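CBS domain protein (Porphyromonas gingivalis, PDB 2NQW) is of unknown function but may bind flavin adenine dinucleotide, the chain here being the transporter-associated (CorC_HlyC) domain of this CBS-domain membrane protein. Local coordinates at residues Gly15-Glu20 with His30-Pro35; Gly40-Glu45 with Phe53-Gln58; Asp47-Leu52 with Ile85-Phe90; Asp65-Val68 with Arg73-Val76. All coordinates share one frame; numbering follows the deposited sequence. Where two conformers were deposited one is given.

Contact 1 (Gly15-Glu20 with His30-Pro35); sequences GSYLFE and HYLDLP
Leu32, in the last turn of helix 25-32, packs against Tyr17 and Phe19 of strand 17-20, a helix-on-sheet contact in the small alpha+beta transporter-associated domain. Tyr17 and Phe19 are alternate residues of the strand, so both point toward the helix, and the branched end of Leu32 settles between their rings. With CG lying beside the backbone N (chi1 -62°) and the chain extended beyond it, Leu32 brings both methyls to the rings. Leu32 CD1 lies mainly against Phe19, 3.9 Å from CE2, while Leu32 CG is an equal 3.9 Å from CZ of that ring. Tyr31 adds a looser touch, its CB meeting the edge of Phe19 near the ring plane before the rest of the side chain leads away. Phe19 also stacks on Phe9 and touches Val28, which places the contact where the helix meets the sheet. Beyond Leu32 the helix finishes in a Schellman motif, Asp33 taking a positive phi and turning the chain away from the strand. The second methyl of Leu32, which also touches Phe19, makes a CH-pi contact: CD2 stands 3.6 Å from the centroid of the Tyr17 ring and only 3° from its normal.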
loop_
_atom_site.group_PDB
_atom_site.type_symbol
_atom_site.label_atom_id
_atom_site.label_comp_id
_atom_site.label_asym_id
_atom_site.label_seq_id
_atom_site.Cartn_x
_atom_site.Cartn_y
_atom_site.Cartn_z
ATOM N N GLY A 15 -9.489 -11.623 4.270
ATOM C CA GLY A 15 -9.723 -10.258 4.693
ATOM C C GLY A 15 -8.646 -9.257 4.260
ATOM O O GLY A 15 -8.763 -8.067 4.532
ATOM N N SER A 16 -7.611 -9.739 3.572
ATOM C CA SER A 16 -6.551 -8.856 3.064
ATOM C C SER A 16 -6.837 -8.459 1.620
ATOM O O SER A 16 -7.837 -8.901 1.003
ATOM C CB SER A 16 -5.192 -9.565 3.167
ATOM O OG SER A 16 -5.084 -10.619 2.236
ATOM N N TYR A 17 -5.962 -7.604 1.085
ATOM C CA TYR A 17 -6.116 -7.090 -0.265
ATOM C C TYR A 17 -4.784 -7.141 -0.973
ATOM O O TYR A 17 -3.745 -6.981 -0.355
ATOM C CB TYR A 17 -6.609 -5.615 -0.233
ATOM C CG TYR A 17 -7.866 -5.473 0.575
ATOM C CD1 TYR A 17 -9.100 -5.856 0.042
ATOM C CD2 TYR A 17 -7.807 -5.049 1.892
ATOM C CE1 TYR A 17 -10.264 -5.778 0.794
ATOM C CE2 TYR A 17 -8.953 -4.991 2.677
ATOM C CZ TYR A 17 -10.174 -5.361 2.116
ATOM O OH TYR A 17 -11.343 -5.290 2.860
ATOM N N LEU A 18 -4.829 -7.288 -2.282
ATOM C CA LEU A 18 -3.623 -7.084 -3.118
ATOM C C LEU A 18 -3.901 -5.905 -4.036
ATOM O O LEU A 18 -4.929 -5.905 -4.743
ATOM C CB LEU A 18 -3.310 -8.314 -3.955
ATOM C CG LEU A 18 -2.957 -9.552 -3.172
ATOM C CD1 LEU A 18 -2.834 -10.763 -4.114
ATOM C CD2 LEU A 18 -1.602 -9.328 -2.468
ATOM N N PHE A 19 -3.011 -4.901 -4.011
ATOM C CA PHE A 19 -3.157 -3.714 -4.873
ATOM C C PHE A 19 -1.973 -3.593 -5.802
ATOM O O PHE A 19 -0.821 -3.856 -5.397
ATOM C CB PHE A 19 -3.195 -2.438 -4.012
ATOM C CG PHE A 19 -4.574 -2.058 -3.551
ATOM C CD1 PHE A 19 -5.316 -1.118 -4.267
ATOM C CD2 PHE A 19 -5.149 -2.662 -2.442
ATOM C CE1 PHE A 19 -6.634 -0.772 -3.859
ATOM C CE2 PHE A 19 -6.447 -2.333 -2.036
ATOM C CZ PHE A 19 -7.181 -1.374 -2.750
ATOM N N GLU A 20 -2.223 -3.075 -6.998
ATOM C CA GLU A 20 -1.129 -2.621 -7.849
ATOM C C GLU A 20 -0.346 -1.531 -7.109
ATOM O O GLU A 20 -0.942 -0.633 -6.491
ATOM C CB GLU A 20 -1.683 -2.073 -9.174
ATOM C CG GLU A 20 -2.368 -3.134 -10.005
ATOM C CD GLU A 20 -3.024 -2.590 -11.275
ATOM O OE1 GLU A 20 -3.176 -1.364 -11.429
ATOM O OE2 GLU A 20 -3.442 -3.430 -12.105
ATOM N N HIS A 30 -10.659 5.190 -1.826
ATOM C CA HIS A 30 -11.951 4.981 -2.518
ATOM C C HIS A 30 -12.380 3.515 -2.432
ATOM O O HIS A 30 -13.502 3.208 -1.996
ATOM C CB HIS A 30 -11.807 5.393 -3.987
ATOM C CG HIS A 30 -12.965 5.022 -4.845
ATOM N ND1 HIS A 30 -14.134 5.747 -4.847
ATOM C CD2 HIS A 30 -13.159 3.968 -5.671
ATOM C CE1 HIS A 30 -14.995 5.165 -5.672
ATOM N NE2 HIS A 30 -14.429 4.082 -6.189
ATOM N N TYR A 31 -11.493 2.598 -2.829
ATOM C CA TYR A 31 -11.885 1.190 -2.914
ATOM C C TYR A 31 -11.996 0.536 -1.537
ATOM O O TYR A 31 -12.753 -0.437 -1.400
ATOM C CB TYR A 31 -10.897 0.405 -3.802
ATOM C CG TYR A 31 -11.140 0.712 -5.271
ATOM C CD1 TYR A 31 -12.368 0.406 -5.878
ATOM C CD2 TYR A 31 -10.161 1.336 -6.049
ATOM C CE1 TYR A 31 -12.619 0.689 -7.218
ATOM C CE2 TYR A 31 -10.417 1.632 -7.415
ATOM C CZ TYR A 31 -11.643 1.294 -7.963
ATOM O OH TYR A 31 -11.886 1.557 -9.288
ATOM N N LEU A 32 -11.270 1.033 -0.525
ATOM C CA LEU A 32 -11.340 0.423 0.804
ATOM C C LEU A 32 -12.241 1.206 1.744
ATOM O O LEU A 32 -12.288 0.897 2.934
ATOM C CB LEU A 32 -9.944 0.232 1.408
ATOM C CG LEU A 32 -9.045 -0.707 0.602
ATOM C CD1 LEU A 32 -7.733 -0.900 1.371
ATOM C CD2 LEU A 32 -9.730 -2.040 0.306
ATOM N N ASP A 33 -12.972 2.198 1.228
ATOM C CA ASP A 33 -13.910 2.954 2.049
ATOM C C ASP A 33 -13.201 3.502 3.254
ATOM O O ASP A 33 -13.784 3.533 4.388
ATOM C CB ASP A 33 -15.097 2.089 2.498
ATOM C CG ASP A 33 -15.866 1.515 1.350
ATOM O OD1 ASP A 33 -16.053 2.218 0.335
ATOM O OD2 ASP A 33 -16.322 0.341 1.442
ATOM N N LEU A 34 -12.095 4.212 3.022
ATOM C CA LEU A 34 -11.303 4.807 4.118
ATOM C C LEU A 34 -11.566 6.292 4.272
ATOM O O LEU A 34 -11.852 6.972 3.284
ATOM C CB LEU A 34 -9.809 4.621 3.857
ATOM C CG LEU A 34 -9.372 3.153 3.754
ATOM C CD1 LEU A 34 -7.884 3.080 3.413
ATOM C CD2 LEU A 34 -9.659 2.412 5.036
ATOM N N PRO A 35 -11.411 6.805 5.493
ATOM C CA PRO A 35 -11.493 8.263 5.688
ATOM C C PRO A 35 -10.294 8.985 5.042
ATOM O O PRO A 35 -9.233 8.390 4.792
ATOM C CB PRO A 35 -11.456 8.405 7.201
ATOM C CG PRO A 35 -10.630 7.250 7.652
ATOM C CD PRO A 35 -11.081 6.094 6.737
#

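Contact 2 (Gly40-Glu45 with Phe53-Gln58); sequences GELGDE and FLEIKQ
Leu54 O, one residue before the Glu55 that packs against Leu42, is held firmly by the backbone N of Gln58 at 2.8 Å. This bond closes the last turn of helix 49-57, after which Gln58 leaves helical geometry with a positive phi. A second grip is less certain: in one of the two modelled conformers of Gln58 the side chain folds back as well, and NE2 reaches Leu54 O at 3.2 Å from the other face of the carbonyl plane, tilted 34° out of it.

Across the contact Glu55 and Leu42 bury the most surface. Leu42 CG is anti to the backbone N (chi1 -159°), and the fork beyond it divides between two neighbours on the facing helix: CD1 lies against CG of Glu55, while CD2 comes at CG1 of Ile56, the two side chains meeting at about a right angle. These approaches are unusually close, but Leu42 was modelled in two conformers and their tightness is doubtful. The carboxylates of Glu45 and Glu55 also converge near the surface, in a placement that is equally uncertain.

Deeper in, Ile56 rests on Ala67 and Phe74 of the sheet, and Leu42 touches Tyr69. The arrangement is one of two consecutive helices, the short 40-43 packed beside the longer 49-57, at the margin of the sheet of this alpha+beta domain.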
loop_
_atom_site.group_PDB
_atom_site.type_symbol
_atom_site.label_atom_id
_atom_site.label_comp_id
_atom_site.label_asym_id
_atom_site.label_seq_id
_atom_site.Cartn_x
_atom_site.Cartn_y
_atom_site.Cartn_z
ATOM N N GLY A 40 -2.583 9.728 6.802
ATOM C CA GLY A 40 -1.972 10.775 7.635
ATOM C C GLY A 40 -1.072 11.756 6.920
ATOM O O GLY A 40 -1.090 11.898 5.692
ATOM N N GLU A 41 -0.245 12.461 7.689
ATOM C CA GLU A 41 0.637 13.460 7.102
ATOM C C GLU A 41 1.651 12.821 6.173
ATOM O O GLU A 41 2.010 13.406 5.151
ATOM C CB GLU A 41 1.368 14.254 8.192
ATOM C CG GLU A 41 0.465 15.157 8.965
ATOM C CD GLU A 41 1.231 16.044 9.938
ATOM O OE1 GLU A 41 2.037 16.910 9.511
ATOM O OE2 GLU A 41 1.042 15.884 11.147
ATOM N N LEU A 42 2.142 11.636 6.517
ATOM C CA LEU A 42 3.074 10.984 5.651
ATOM C C LEU A 42 2.442 10.740 4.260
ATOM O O LEU A 42 3.060 10.964 3.193
ATOM C CB LEU A 42 3.479 9.677 6.323
ATOM C CG LEU A 42 4.784 9.130 5.799
ATOM C CD1 LEU A 42 5.988 10.049 6.139
ATOM C CD2 LEU A 42 5.007 7.757 6.342
ATOM N N GLY A 43 1.209 10.241 4.268
ATOM C CA GLY A 43 0.534 9.968 3.000
ATOM C C GLY A 43 0.326 11.223 2.188
ATOM O O GLY A 43 0.262 11.171 0.962
ATOM N N ASP A 44 0.209 12.374 2.849
ATOM C CA ASP A 44 0.000 13.626 2.133
ATOM C C ASP A 44 1.235 14.012 1.316
ATOM O O ASP A 44 1.160 14.875 0.463
ATOM C CB ASP A 44 -0.288 14.753 3.129
ATOM C CG ASP A 44 -1.668 14.683 3.733
ATOM O OD1 ASP A 44 -2.546 13.948 3.225
ATOM O OD2 ASP A 44 -1.879 15.417 4.747
ATOM N N GLU A 45 2.376 13.396 1.589
ATOM C CA GLU A 45 3.625 13.720 0.899
ATOM C C GLU A 45 3.822 12.947 -0.388
ATOM O O GLU A 45 4.794 13.211 -1.122
ATOM C CB GLU A 45 4.805 13.388 1.838
ATOM C CG GLU A 45 4.788 14.278 3.105
ATOM C CD GLU A 45 5.672 13.845 4.277
ATOM O OE1 GLU A 45 6.400 12.837 4.164
ATOM O OE2 GLU A 45 5.591 14.533 5.331
ATOM N N PHE A 53 4.880 3.374 0.753
ATOM C CA PHE A 53 5.838 2.388 1.240
ATOM C C PHE A 53 7.234 2.983 1.281
ATOM O O PHE A 53 7.945 2.855 2.305
ATOM C CB PHE A 53 5.772 1.147 0.322
ATOM C CG PHE A 53 6.383 -0.077 0.970
ATOM C CD1 PHE A 53 5.553 -0.996 1.614
ATOM C CD2 PHE A 53 7.765 -0.320 0.940
ATOM C CE1 PHE A 53 6.076 -2.116 2.255
ATOM C CE2 PHE A 53 8.295 -1.418 1.590
ATOM C CZ PHE A 53 7.452 -2.307 2.242
ATOM N N LEU A 54 7.635 3.657 0.186
ATOM C CA LEU A 54 8.972 4.268 0.147
ATOM C C LEU A 54 9.118 5.374 1.188
ATOM O O LEU A 54 10.201 5.588 1.743
ATOM C CB LEU A 54 9.249 4.867 -1.241
ATOM C CG LEU A 54 9.277 3.873 -2.395
ATOM C CD1 LEU A 54 9.514 4.588 -3.708
ATOM C CD2 LEU A 54 10.360 2.795 -2.170
ATOM N N GLU A 55 8.044 6.121 1.428
ATOM C CA GLU A 55 8.095 7.228 2.399
ATOM C C GLU A 55 8.273 6.690 3.815
ATOM O O GLU A 55 8.948 7.328 4.649
ATOM C CB GLU A 55 6.787 8.024 2.325
ATOM C CG GLU A 55 6.825 9.363 3.039
ATOM C CD GLU A 55 7.613 10.437 2.341
ATOM O OE1 GLU A 55 7.977 10.307 1.174
ATOM O OE2 GLU A 55 7.812 11.504 2.969
ATOM N N ILE A 56 7.663 5.531 4.099
ATOM C CA ILE A 56 7.849 4.915 5.413
ATOM C C ILE A 56 9.256 4.327 5.579
ATOM O O ILE A 56 9.908 4.509 6.621
ATOM C CB ILE A 56 6.782 3.821 5.679
ATOM C CG1 ILE A 56 5.365 4.430 5.719
ATOM C CG2 ILE A 56 7.061 3.044 6.950
ATOM C CD1 ILE A 56 4.262 3.370 5.558
ATOM N N LYS A 57 9.722 3.607 4.557
ATOM C CA LYS A 57 10.935 2.793 4.713
ATOM C C LYS A 57 12.225 3.518 4.334
ATOM O O LYS A 57 13.282 3.167 4.837
ATOM C CB LYS A 57 10.803 1.475 3.940
ATOM C CG LYS A 57 9.665 0.604 4.464
ATOM C CD LYS A 57 9.904 0.065 5.894
ATOM C CE LYS A 57 11.061 -0.921 6.019
ATOM N NZ LYS A 57 10.835 -2.131 5.175
ATOM N N GLN A 58 12.121 4.489 3.437
ATOM C CA GLN A 58 13.256 5.345 3.085
ATOM C C GLN A 58 14.478 4.551 2.631
ATOM O O GLN A 58 15.623 4.854 3.002
ATOM C CB GLN A 58 13.556 6.280 4.247
ATOM C CG GLN A 58 12.443 7.329 4.371
ATOM C CD GLN A 58 12.582 8.385 3.294
ATOM O OE1 GLN A 58 13.521 9.143 3.327
ATOM N NE2 GLN A 58 11.680 8.368 2.266
#

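Contact 3 (Asp47-Leu52 with Ile85-Phe90); sequences DTLSGL and IEIKIF
Ile87 drives its terminal methyl against the backbone of a helix rather than only into side chains: CD1 lies 3.7 Å from Ser50 CA and 3.8 Å from Leu49 O. The first turn of helix 49-57 lies over strand 84-89, and the closest CA atoms of the two are those of Ser50 and Ile87, 7.4 Å apart. Beside this, Leu49 and Ile87 reach toward each other tip to tip. Leu49 holds CG anti to its own nitrogen (chi1 -172°), which sends CD2 down to the strand, where it meets Ile87 CB at 3.9 Å and CG2 at the same separation. The same methyl extends to Ile89 CD1 at 4.2 Å, so one leucine branch bridges two alternate isoleucines of the strand.

Thr48 fixes the start of the helix. As the N-cap residue it accepts from Gly51 N through OG1, at 3.0 Å with an N-H...O angle of 153°, which satisfies an amide of the first turn that has no helical carbonyl to use.

The whole lies near the centre of the domain. Leu49 is flanked by Phe19 of strand 17-20 and Phe74 of strand 72-79, the neighbours of strand 84-89 in the sheet, while Ile89 continues to Val28 and Leu32 of helix 25-32.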
loop_
_atom_site.group_PDB
_atom_site.type_symbol
_atom_site.label_atom_id
_atom_site.label_comp_id
_atom_site.label_asym_id
_atom_site.label_seq_id
_atom_site.Cartn_x
_atom_site.Cartn_y
_atom_site.Cartn_z
ATOM N N ASP A 47 1.897 10.237 -3.706
ATOM C CA ASP A 47 0.728 10.041 -4.556
ATOM C C ASP A 47 0.206 8.612 -4.646
ATOM O O ASP A 47 -0.960 8.408 -4.988
ATOM C CB ASP A 47 1.001 10.517 -6.002
ATOM C CG ASP A 47 -0.238 10.462 -6.857
ATOM O OD1 ASP A 47 -1.260 11.011 -6.400
ATOM O OD2 ASP A 47 -0.202 9.850 -7.949
ATOM N N THR A 48 1.070 7.632 -4.408
ATOM C CA THR A 48 0.695 6.241 -4.660
ATOM C C THR A 48 0.985 5.331 -3.476
ATOM O O THR A 48 1.708 5.717 -2.558
ATOM C CB THR A 48 1.430 5.660 -5.890
ATOM O OG1 THR A 48 2.815 5.572 -5.547
ATOM C CG2 THR A 48 1.228 6.545 -7.160
ATOM N N LEU A 49 0.436 4.124 -3.533
ATOM C CA LEU A 49 0.677 3.142 -2.498
ATOM C C LEU A 49 2.157 2.755 -2.394
ATOM O O LEU A 49 2.720 2.676 -1.295
ATOM C CB LEU A 49 -0.241 1.930 -2.760
ATOM C CG LEU A 49 -0.247 0.874 -1.658
ATOM C CD1 LEU A 49 -0.730 1.387 -0.318
ATOM C CD2 LEU A 49 -1.110 -0.285 -2.139
ATOM N N SER A 50 2.808 2.537 -3.537
ATOM C CA SER A 50 4.235 2.259 -3.479
ATOM C C SER A 50 4.981 3.494 -2.955
ATOM O O SER A 50 5.945 3.333 -2.197
ATOM C CB SER A 50 4.746 1.801 -4.845
ATOM O OG SER A 50 4.568 2.832 -5.787
ATOM N N GLY A 51 4.520 4.704 -3.284
ATOM C CA GLY A 51 5.152 5.906 -2.727
ATOM C C GLY A 51 5.042 5.945 -1.215
ATOM O O GLY A 51 6.007 6.334 -0.532
ATOM N N LEU A 52 3.880 5.571 -0.664
ATOM C CA LEU A 52 3.737 5.551 0.790
ATOM C C LEU A 52 4.730 4.541 1.387
ATOM O O LEU A 52 5.363 4.815 2.409
ATOM C CB LEU A 52 2.308 5.173 1.172
ATOM C CG LEU A 52 2.038 5.086 2.677
ATOM C CD1 LEU A 52 2.297 6.424 3.387
ATOM C CD2 LEU A 52 0.591 4.644 2.877
ATOM N N ILE A 85 5.392 -3.640 -7.881
ATOM C CA ILE A 85 4.207 -3.800 -8.715
ATOM C C ILE A 85 2.997 -4.347 -7.950
ATOM O O ILE A 85 1.881 -4.167 -8.431
ATOM C CB ILE A 85 4.486 -4.564 -9.993
ATOM C CG1 ILE A 85 4.802 -6.024 -9.724
ATOM C CG2 ILE A 85 5.588 -3.860 -10.817
ATOM C CD1 ILE A 85 5.081 -6.845 -11.039
ATOM N N GLU A 86 3.197 -4.971 -6.782
ATOM C CA GLU A 86 2.035 -5.384 -5.992
ATOM C C GLU A 86 2.379 -5.239 -4.524
ATOM O O GLU A 86 3.476 -5.614 -4.093
ATOM C CB GLU A 86 1.666 -6.827 -6.280
ATOM C CG GLU A 86 0.330 -7.265 -5.625
ATOM C CD GLU A 86 0.047 -8.713 -5.966
ATOM O OE1 GLU A 86 0.776 -9.589 -5.460
ATOM O OE2 GLU A 86 -0.911 -8.983 -6.731
ATOM N N ILE A 87 1.408 -4.686 -3.793
ATOM C CA ILE A 87 1.481 -4.569 -2.353
ATOM C C ILE A 87 0.255 -5.237 -1.737
ATOM O O ILE A 87 -0.889 -4.997 -2.174
ATOM C CB ILE A 87 1.562 -3.081 -1.923
ATOM C CG1 ILE A 87 2.974 -2.551 -2.235
ATOM C CG2 ILE A 87 1.251 -2.876 -0.428
ATOM C CD1 ILE A 87 3.117 -1.025 -2.137
ATOM N N LYS A 88 0.513 -6.056 -0.717
ATOM C CA LYS A 88 -0.541 -6.593 0.140
ATOM C C LYS A 88 -0.861 -5.602 1.243
ATOM O O LYS A 88 0.058 -5.089 1.905
ATOM C CB LYS A 88 -0.059 -7.895 0.771
ATOM C CG LYS A 88 -1.006 -8.425 1.823
ATOM C CD LYS A 88 -0.559 -9.834 2.284
ATOM C CE LYS A 88 -1.407 -10.252 3.488
ATOM N NZ LYS A 88 -1.029 -11.643 3.934
ATOM N N ILE A 89 -2.168 -5.361 1.451
ATOM C CA ILE A 89 -2.643 -4.631 2.642
ATOM C C ILE A 89 -3.293 -5.700 3.529
ATOM O O ILE A 89 -4.210 -6.414 3.084
ATOM C CB ILE A 89 -3.635 -3.506 2.256
ATOM C CG1 ILE A 89 -2.961 -2.505 1.320
ATOM C CG2 ILE A 89 -4.189 -2.862 3.534
ATOM C CD1 ILE A 89 -3.870 -1.366 0.843
ATOM N N PHE A 90 -2.774 -5.847 4.747
ATOM C CA PHE A 90 -3.303 -6.857 5.657
ATOM C C PHE A 90 -4.709 -6.477 6.117
ATOM O O PHE A 90 -5.134 -5.320 5.986
ATOM C CB PHE A 90 -2.352 -6.991 6.857
ATOM C CG PHE A 90 -1.153 -7.866 6.600
ATOM C CD1 PHE A 90 -1.081 -9.139 7.143
ATOM C CD2 PHE A 90 -0.117 -7.406 5.793
ATOM C CE1 PHE A 90 0.031 -9.964 6.896
ATOM C CE2 PHE A 90 1.003 -8.194 5.542
ATOM C CZ PHE A 90 1.070 -9.484 6.095
#

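Contact 4 (Asp65-Val68 with Arg73-Val76)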
loop_
_atom_site.group_PDB
_atom_site.type_symbol
_atom_site.label_atom_id
_atom_site.label_comp_id
_atom_site.label_asym_id
_atom_site.label_seq_id
_atom_site.Cartn_x
_atom_site.Cartn_y
_atom_site.Cartn_z
ATOM N N ASP A 65 9.584 -7.093 1.795
ATOM C CA ASP A 65 9.664 -5.994 2.743
ATOM C C ASP A 65 8.263 -5.688 3.285
ATOM O O ASP A 65 7.252 -5.803 2.564
ATOM C CB ASP A 65 10.178 -4.727 2.056
ATOM C CG ASP A 65 11.676 -4.764 1.758
ATOM O OD1 ASP A 65 12.340 -5.770 2.059
ATOM O OD2 ASP A 65 12.145 -3.745 1.179
ATOM N N THR A 66 8.231 -5.226 4.525
ATOM C CA THR A 66 6.978 -4.800 5.138
ATOM C C THR A 66 7.105 -3.378 5.699
ATOM O O THR A 66 8.214 -2.862 5.933
ATOM C CB THR A 66 6.552 -5.749 6.271
ATOM O OG1 THR A 66 7.506 -5.726 7.339
ATOM C CG2 THR A 66 6.362 -7.188 5.756
ATOM N N ALA A 67 5.959 -2.733 5.919
ATOM C CA ALA A 67 5.940 -1.391 6.477
ATOM C C ALA A 67 4.647 -1.265 7.253
ATOM O O ALA A 67 3.644 -1.894 6.883
ATOM C CB ALA A 67 5.993 -0.338 5.385
ATOM N N VAL A 68 4.646 -0.435 8.289
ATOM C CA VAL A 68 3.448 -0.236 9.113
ATOM C C VAL A 68 3.088 1.239 9.128
ATOM O O VAL A 68 3.966 2.097 9.289
ATOM C CB VAL A 68 3.673 -0.764 10.555
ATOM C CG1 VAL A 68 2.473 -0.419 11.470
ATOM C CG2 VAL A 68 3.872 -2.275 10.523
ATOM N N ARG A 73 -0.849 -2.537 7.667
ATOM C CA ARG A 73 0.432 -3.186 7.445
ATOM C C ARG A 73 0.510 -3.531 5.963
ATOM O O ARG A 73 -0.465 -4.049 5.378
ATOM C CB ARG A 73 0.544 -4.464 8.285
ATOM C CG ARG A 73 1.905 -5.143 8.163
ATOM C CD ARG A 73 1.930 -6.463 9.018
ATOM N NE ARG A 73 3.228 -7.138 8.906
ATOM C CZ ARG A 73 4.304 -6.787 9.600
ATOM N NH1 ARG A 73 4.217 -5.784 10.470
ATOM N NH2 ARG A 73 5.461 -7.436 9.419
ATOM N N PHE A 74 1.663 -3.236 5.370
ATOM C CA PHE A 74 1.876 -3.410 3.933
ATOM C C PHE A 74 3.014 -4.380 3.699
ATOM O O PHE A 74 3.977 -4.414 4.484
ATOM C CB PHE A 74 2.341 -2.068 3.341
ATOM C CG PHE A 74 1.399 -0.915 3.620
ATOM C CD1 PHE A 74 0.146 -0.871 3.027
ATOM C CD2 PHE A 74 1.747 0.121 4.483
ATOM C CE1 PHE A 74 -0.733 0.168 3.289
ATOM C CE2 PHE A 74 0.854 1.192 4.742
ATOM C CZ PHE A 74 -0.379 1.207 4.108
ATOM N N GLN A 75 2.927 -5.170 2.633
ATOM C CA GLN A 75 4.037 -6.038 2.281
ATOM C C GLN A 75 4.225 -5.978 0.756
ATOM O O GLN A 75 3.254 -6.048 -0.013
ATOM C CB GLN A 75 3.736 -7.483 2.693
ATOM C CG GLN A 75 4.844 -8.493 2.329
ATOM C CD GLN A 75 4.483 -9.875 2.846
ATOM O OE1 GLN A 75 3.820 -10.000 3.882
ATOM N NE2 GLN A 75 4.962 -10.900 2.187
ATOM N N VAL A 76 5.489 -5.842 0.324
ATOM C CA VAL A 76 5.767 -5.883 -1.129
ATOM C C VAL A 76 5.695 -7.347 -1.531
ATOM O O VAL A 76 6.542 -8.139 -1.117
ATOM C CB VAL A 76 7.157 -5.306 -1.460
ATOM C CG1 VAL A 76 7.492 -5.508 -2.934
ATOM C CG2 VAL A 76 7.168 -3.840 -1.124
#
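Arg73 reaches over the neighbouring strand to Thr66 and Val68, its CB standing on the same face of the sheet as those two residues and Gln75. CG, anti to the backbone N (chi1 -176°), passes 3.9 Å from Ala67 O, and the chain runs straight on through CD to NE. A turn of 81° at chi4 then sets the guanidinium with one face over Thr66 CB, which lies 4.1 Å from CZ. At the ends of the group, NH2 comes to 3.4 Å from Thr66 OG1 at an angle too poor for a hydrogen bond, while NH1 lies 3.5 Å from Val68 CG2. The arginine thus covers the edge strand mainly by packing.

Beneath it the backbones are joined by Phe74 N to Ala67 O at 2.8 Å, by the return bond from Ala67 N to Phe74 O, and by Val76 N to Asp65 O at 2.9 Å. Ala67 and Phe74, a hydrogen-bonded pair, turn their side chains to the other face, where both meet Phe53 of helix 49-57. Flanked by the non-hydrogen-bonded pairs Thr66-Gln75 and Val68-Arg73, they define an antiparallel beta hairpin whose first strand, 66-69, forms one border of the sheet.

From the N terminus, contact 1 closes first, folding helix 25-32 back onto strand 17-20. Contact 2 opens at residues 40-45, but contact 3 begins at 47-52 before 53-58 completes contact 2, so the two cross, sharing helix 49-57. The hairpin of contact 4 then forms before 85-90 returns to complete contact 3, which therefore spans it. Strand 84-89 lies between strands 17-20 and 72-79: Phe19 N approaches Ile87 O at 2.8 Å on one side, and Lys88 N approaches Gln75 O at 2.8 Å on the other. Contacts 1 and 2 do not touch, their centres about 17 Å apart, whereas Phe53, from helix 49-57, packs against the hairpin and so joins contacts 2 and 4.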